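Local atomic coordinates of endonuclease IV (Thermus thermophilus, PDB entry 3AAM), a protein that cleaves phosphodiester bonds at apurinic or apyrimidinic sites in DNA during base excision repair, as a metal-dependent TIM-barrel endonuclease. Residues 81-93 with 116-128. Sequence-based numbering, arbitrary orientation.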
loop_
_atom_site.group_PDB
_atom_site.type_symbol
_atom_site.label_atom_id
_atom_site.label_comp_id
_atom_site.label_asym_id
_atom_site.label_seq_id
_atom_site.Cartn_x
_atom_site.Cartn_y
_atom_site.Cartn_z
ATOM N N GLU A 81 11.517 22.722 -1.045
ATOM C CA GLU A 81 11.745 22.104 -2.344
ATOM C C GLU A 81 11.669 20.579 -2.304
ATOM O O GLU A 81 11.680 19.918 -3.342
ATOM C CB GLU A 81 13.092 22.574 -2.902
ATOM C CG GLU A 81 13.324 22.231 -4.360
ATOM C CD GLU A 81 14.239 21.044 -4.527
ATOM O OE1 GLU A 81 14.784 20.570 -3.508
ATOM O OE2 GLU A 81 14.423 20.591 -5.676
ATOM N N LEU A 82 11.604 20.021 -1.100
ATOM C CA LEU A 82 11.462 18.579 -0.944
ATOM C C LEU A 82 10.131 18.208 -1.604
ATOM O O LEU A 82 9.933 17.077 -2.050
ATOM C CB LEU A 82 11.428 18.206 0.545
ATOM C CG LEU A 82 10.937 16.797 0.899
ATOM C CD1 LEU A 82 11.852 15.757 0.287
ATOM C CD2 LEU A 82 10.892 16.637 2.414
ATOM N N TRP A 83 9.224 19.177 -1.676
ATOM C CA TRP A 83 7.918 18.955 -2.280
ATOM C C TRP A 83 8.085 18.628 -3.761
ATOM O O TRP A 83 7.546 17.636 -4.246
ATOM C CB TRP A 83 7.040 20.199 -2.127
ATOM C CG TRP A 83 5.602 19.977 -2.484
ATOM C CD1 TRP A 83 4.679 19.259 -1.773
ATOM C CD2 TRP A 83 4.913 20.490 -3.632
ATOM N NE1 TRP A 83 3.460 19.297 -2.406
ATOM C CE2 TRP A 83 3.574 20.045 -3.549
ATOM C CE3 TRP A 83 5.297 21.283 -4.724
ATOM C CZ2 TRP A 83 2.616 20.367 -4.515
ATOM C CZ3 TRP A 83 4.343 21.604 -5.687
ATOM C CH2 TRP A 83 3.016 21.144 -5.574
ATOM N N GLU A 84 8.834 19.465 -4.473
ATOM C CA GLU A 84 9.066 19.245 -5.896
ATOM C C GLU A 84 9.724 17.887 -6.134
ATOM O O GLU A 84 9.355 17.157 -7.055
ATOM C CB GLU A 84 9.953 20.357 -6.472
ATOM C CG GLU A 84 9.209 21.635 -6.866
ATOM C CD GLU A 84 8.898 22.551 -5.697
ATOM O OE1 GLU A 84 8.278 23.606 -5.934
ATOM O OE2 GLU A 84 9.273 22.236 -4.550
ATOM N N LYS A 85 10.703 17.549 -5.300
ATOM C CA LYS A 85 11.390 16.270 -5.441
ATOM C C LYS A 85 10.402 15.124 -5.224
ATOM O O LYS A 85 10.411 14.132 -5.959
ATOM C CB LYS A 85 12.539 16.176 -4.428
ATOM C CG LYS A 85 13.550 17.312 -4.549
ATOM C CD LYS A 85 14.575 17.300 -3.417
ATOM C CE LYS A 85 15.608 16.205 -3.594
ATOM N NZ LYS A 85 15.003 14.853 -3.615
ATOM N N SER A 86 9.539 15.283 -4.226
ATOM C CA SER A 86 8.544 14.270 -3.888
ATOM C C SER A 86 7.500 14.099 -4.988
ATOM O O SER A 86 7.153 12.975 -5.353
ATOM C CB SER A 86 7.856 14.637 -2.571
ATOM O OG SER A 86 8.810 14.724 -1.530
ATOM N N VAL A 87 6.998 15.216 -5.506
ATOM C CA VAL A 87 6.004 15.181 -6.574
ATOM C C VAL A 87 6.584 14.489 -7.804
ATOM O O VAL A 87 5.939 13.630 -8.408
ATOM C CB VAL A 87 5.539 16.610 -6.948
ATOM C CG1 VAL A 87 4.728 16.585 -8.236
ATOM C CG2 VAL A 87 4.694 17.191 -5.813
ATOM N N ALA A 88 7.808 14.861 -8.169
ATOM C CA ALA A 88 8.470 14.268 -9.326
ATOM C C ALA A 88 8.717 12.774 -9.123
ATOM O O ALA A 88 8.585 11.985 -10.058
ATOM C CB ALA A 88 9.791 14.988 -9.598
ATOM N N SER A 89 9.083 12.382 -7.907
ATOM C CA SER A 89 9.341 10.971 -7.634
ATOM C C SER A 89 8.058 10.153 -7.741
ATOM O O SER A 89 8.063 9.047 -8.291
ATOM C CB SER A 89 9.955 10.800 -6.242
ATOM O OG SER A 89 10.193 9.432 -5.956
ATOM N N LEU A 90 6.959 10.697 -7.221
ATOM C CA LEU A 90 5.682 9.997 -7.277
ATOM C C LEU A 90 5.196 9.907 -8.721
ATOM O O LEU A 90 4.580 8.918 -9.110
ATOM C CB LEU A 90 4.634 10.697 -6.402
ATOM C CG LEU A 90 3.256 10.022 -6.324
ATOM C CD1 LEU A 90 3.389 8.583 -5.832
ATOM C CD2 LEU A 90 2.354 10.816 -5.392
ATOM N N ALA A 91 5.481 10.937 -9.516
ATOM C CA ALA A 91 5.080 10.933 -10.919
ATOM C C ALA A 91 5.815 9.792 -11.613
ATOM O O ALA A 91 5.255 9.113 -12.473
ATOM C CB ALA A 91 5.428 12.260 -11.574
ATOM N N ASP A 92 7.073 9.585 -11.231
ATOM C CA ASP A 92 7.869 8.506 -11.807
ATOM C C ASP A 92 7.229 7.165 -11.466
ATOM O O ASP A 92 7.119 6.293 -12.324
ATOM C CB ASP A 92 9.306 8.553 -11.277
ATOM C CG ASP A 92 10.100 7.299 -11.618
ATOM O OD1 ASP A 92 10.364 7.056 -12.815
ATOM O OD2 ASP A 92 10.458 6.555 -10.681
ATOM N N ASP A 93 6.807 7.000 -10.213
ATOM C CA ASP A 93 6.163 5.755 -9.799
ATOM C C ASP A 93 4.934 5.484 -10.659
ATOM O O ASP A 93 4.707 4.362 -11.094
ATOM C CB ASP A 93 5.717 5.804 -8.332
ATOM C CG ASP A 93 6.878 5.825 -7.353
ATOM O OD1 ASP A 93 7.909 5.175 -7.624
ATOM O OD2 ASP A 93 6.743 6.481 -6.296
ATOM N N ARG A 116 -1.767 20.961 1.150
ATOM C CA ARG A 116 -0.514 20.838 0.413
ATOM C C ARG A 116 -0.370 19.414 -0.125
ATOM O O ARG A 116 0.125 19.203 -1.232
ATOM C CB ARG A 116 0.659 21.182 1.336
ATOM C CG ARG A 116 2.042 21.094 0.704
ATOM C CD ARG A 116 2.219 22.062 -0.457
ATOM N NE ARG A 116 3.635 22.330 -0.696
ATOM C CZ ARG A 116 4.106 23.060 -1.702
ATOM N NH1 ARG A 116 3.275 23.606 -2.584
ATOM N NH2 ARG A 116 5.411 23.253 -1.819
ATOM N N VAL A 117 -0.814 18.440 0.663
ATOM C CA VAL A 117 -0.745 17.040 0.261
ATOM C C VAL A 117 -1.638 16.801 -0.955
ATOM O O VAL A 117 -1.220 16.171 -1.928
ATOM C CB VAL A 117 -1.176 16.108 1.418
ATOM C CG1 VAL A 117 -1.290 14.680 0.926
ATOM C CG2 VAL A 117 -0.160 16.182 2.547
ATOM N N LYS A 118 -2.866 17.311 -0.905
ATOM C CA LYS A 118 -3.791 17.142 -2.019
ATOM C C LYS A 118 -3.181 17.792 -3.257
ATOM O O LYS A 118 -3.199 17.214 -4.344
ATOM C CB LYS A 118 -5.151 17.770 -1.690
ATOM C CG LYS A 118 -6.241 17.443 -2.699
ATOM C CD LYS A 118 -7.613 17.806 -2.152
ATOM C CE LYS A 118 -8.731 17.165 -2.963
ATOM N NZ LYS A 118 -10.063 17.413 -2.341
ATOM N N GLU A 119 -2.627 18.993 -3.090
ATOM C CA GLU A 119 -1.998 19.689 -4.205
ATOM C C GLU A 119 -0.891 18.815 -4.799
ATOM O O GLU A 119 -0.785 18.672 -6.020
ATOM C CB GLU A 119 -1.411 21.031 -3.743
ATOM C CG GLU A 119 -0.570 21.713 -4.816
ATOM C CD GLU A 119 0.089 22.990 -4.342
ATOM O OE1 GLU A 119 0.385 23.095 -3.133
ATOM O OE2 GLU A 119 0.326 23.884 -5.189
ATOM N N GLY A 120 -0.076 18.225 -3.930
ATOM C CA GLY A 120 1.005 17.367 -4.389
ATOM C C GLY A 120 0.530 16.124 -5.123
ATOM O O GLY A 120 1.057 15.782 -6.182
ATOM N N ALA A 121 -0.461 15.437 -4.561
ATOM C CA ALA A 121 -0.992 14.233 -5.191
ATOM C C ALA A 121 -1.526 14.542 -6.585
ATOM O O ALA A 121 -1.245 13.820 -7.541
ATOM C CB ALA A 121 -2.100 13.637 -4.329
ATOM N N LEU A 122 -2.296 15.619 -6.700
ATOM C CA LEU A 122 -2.858 16.000 -7.991
ATOM C C LEU A 122 -1.788 16.393 -9.003
ATOM O O LEU A 122 -1.902 16.074 -10.184
ATOM C CB LEU A 122 -3.861 17.141 -7.810
ATOM C CG LEU A 122 -5.166 16.725 -7.126
ATOM C CD1 LEU A 122 -6.030 17.946 -6.854
ATOM C CD2 LEU A 122 -5.901 15.729 -8.013
ATOM N N LYS A 123 -0.746 17.084 -8.545
ATOM C CA LYS A 123 0.328 17.500 -9.439
ATOM C C LYS A 123 1.074 16.287 -9.995
ATOM O O LYS A 123 1.449 16.267 -11.165
ATOM C CB LYS A 123 1.306 18.426 -8.704
ATOM C CG LYS A 123 2.388 19.028 -9.598
ATOM C CD LYS A 123 1.784 19.859 -10.718
ATOM C CE LYS A 123 2.860 20.449 -11.618
ATOM N NZ LYS A 123 2.275 21.264 -12.720
ATOM N N ALA A 124 1.289 15.280 -9.154
ATOM C CA ALA A 124 1.984 14.071 -9.584
ATOM C C ALA A 124 1.182 13.364 -10.673
ATOM O O ALA A 124 1.743 12.901 -11.667
ATOM C CB ALA A 124 2.201 13.136 -8.395
ATOM N N LEU A 125 -0.131 13.281 -10.476
ATOM C CA LEU A 125 -1.007 12.645 -11.454
ATOM C C LEU A 125 -0.950 13.396 -12.779
ATOM O O LEU A 125 -0.909 12.787 -13.847
ATOM C CB LEU A 125 -2.448 12.621 -10.937
ATOM C CG LEU A 125 -2.760 11.576 -9.864
ATOM C CD1 LEU A 125 -4.156 11.795 -9.306
ATOM C CD2 LEU A 125 -2.642 10.193 -10.469
ATOM N N ARG A 126 -0.943 14.722 -12.705
ATOM C CA ARG A 126 -0.897 15.538 -13.910
ATOM C C ARG A 126 0.439 15.378 -14.631
ATOM O O ARG A 126 0.480 15.208 -15.850
ATOM C CB ARG A 126 -1.140 17.004 -13.564
ATOM C CG ARG A 126 -1.416 17.873 -14.773
ATOM C CD ARG A 126 -1.916 19.246 -14.368
ATOM N NE ARG A 126 -2.319 20.033 -15.529
ATOM C CZ ARG A 126 -3.313 19.706 -16.350
ATOM N NH1 ARG A 126 -4.017 18.599 -16.145
ATOM N NH2 ARG A 126 -3.603 20.485 -17.382
ATOM N N LEU A 127 1.533 15.424 -13.880
ATOM C CA LEU A 127 2.848 15.259 -14.485
ATOM C C LEU A 127 2.952 13.912 -15.189
ATOM O O LEU A 127 3.521 13.809 -16.271
ATOM C CB LEU A 127 3.950 15.358 -13.427
ATOM C CG LEU A 127 4.289 16.745 -12.884
ATOM C CD1 LEU A 127 5.407 16.642 -11.860
ATOM C CD2 LEU A 127 4.713 17.639 -14.038
ATOM N N ALA A 128 2.392 12.879 -14.572
ATOM C CA ALA A 128 2.448 11.539 -15.145
ATOM C C ALA A 128 1.451 11.345 -16.278
ATOM O O ALA A 128 1.491 10.331 -16.975
ATOM C CB ALA A 128 2.207 10.501 -14.055
#
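W83 lies between V87 CG2 over one face of its indole and the guanidinium of R116 over the other. The two planes of ring and guanidinium differ by 10°, and R116 CZ stands 3.4 Å from the W83 five-membered-ring centroid, a stacked cation-pi pair. Bonds that include R116 NH1 to E119 OE1 at 3.0 Å, a salt bridge nearly in the guanidinium plane, and NE to the A78 carbonyl help fix its rotation. On the six-membered ring, W83 CZ2 comes within 3.4 Å of G120 CA, where a CB would collide with the indole. Replacing W83 by an alanine would probably leave the R116 guanidinium without its stacking surface and open a gap beside G120. V87 is a knob among G120, K123, A124 and L127; its CG1, anti to the backbone N (chi1 168°), points between K123 CG and L127 CD1, the latter 3.7 Å away. A91 CA and A124 CA are 4.6 Å apart, while L90 CD2 closes the buried side against A124 CB. The opposite margin is looser: E119, K123 and L127 are solvent-exposed, and K123's end leads away. The axes, 8.1 Å apart and crossing at -48°, belong to successive outer TIM-barrel helices, linked through strand 104-107.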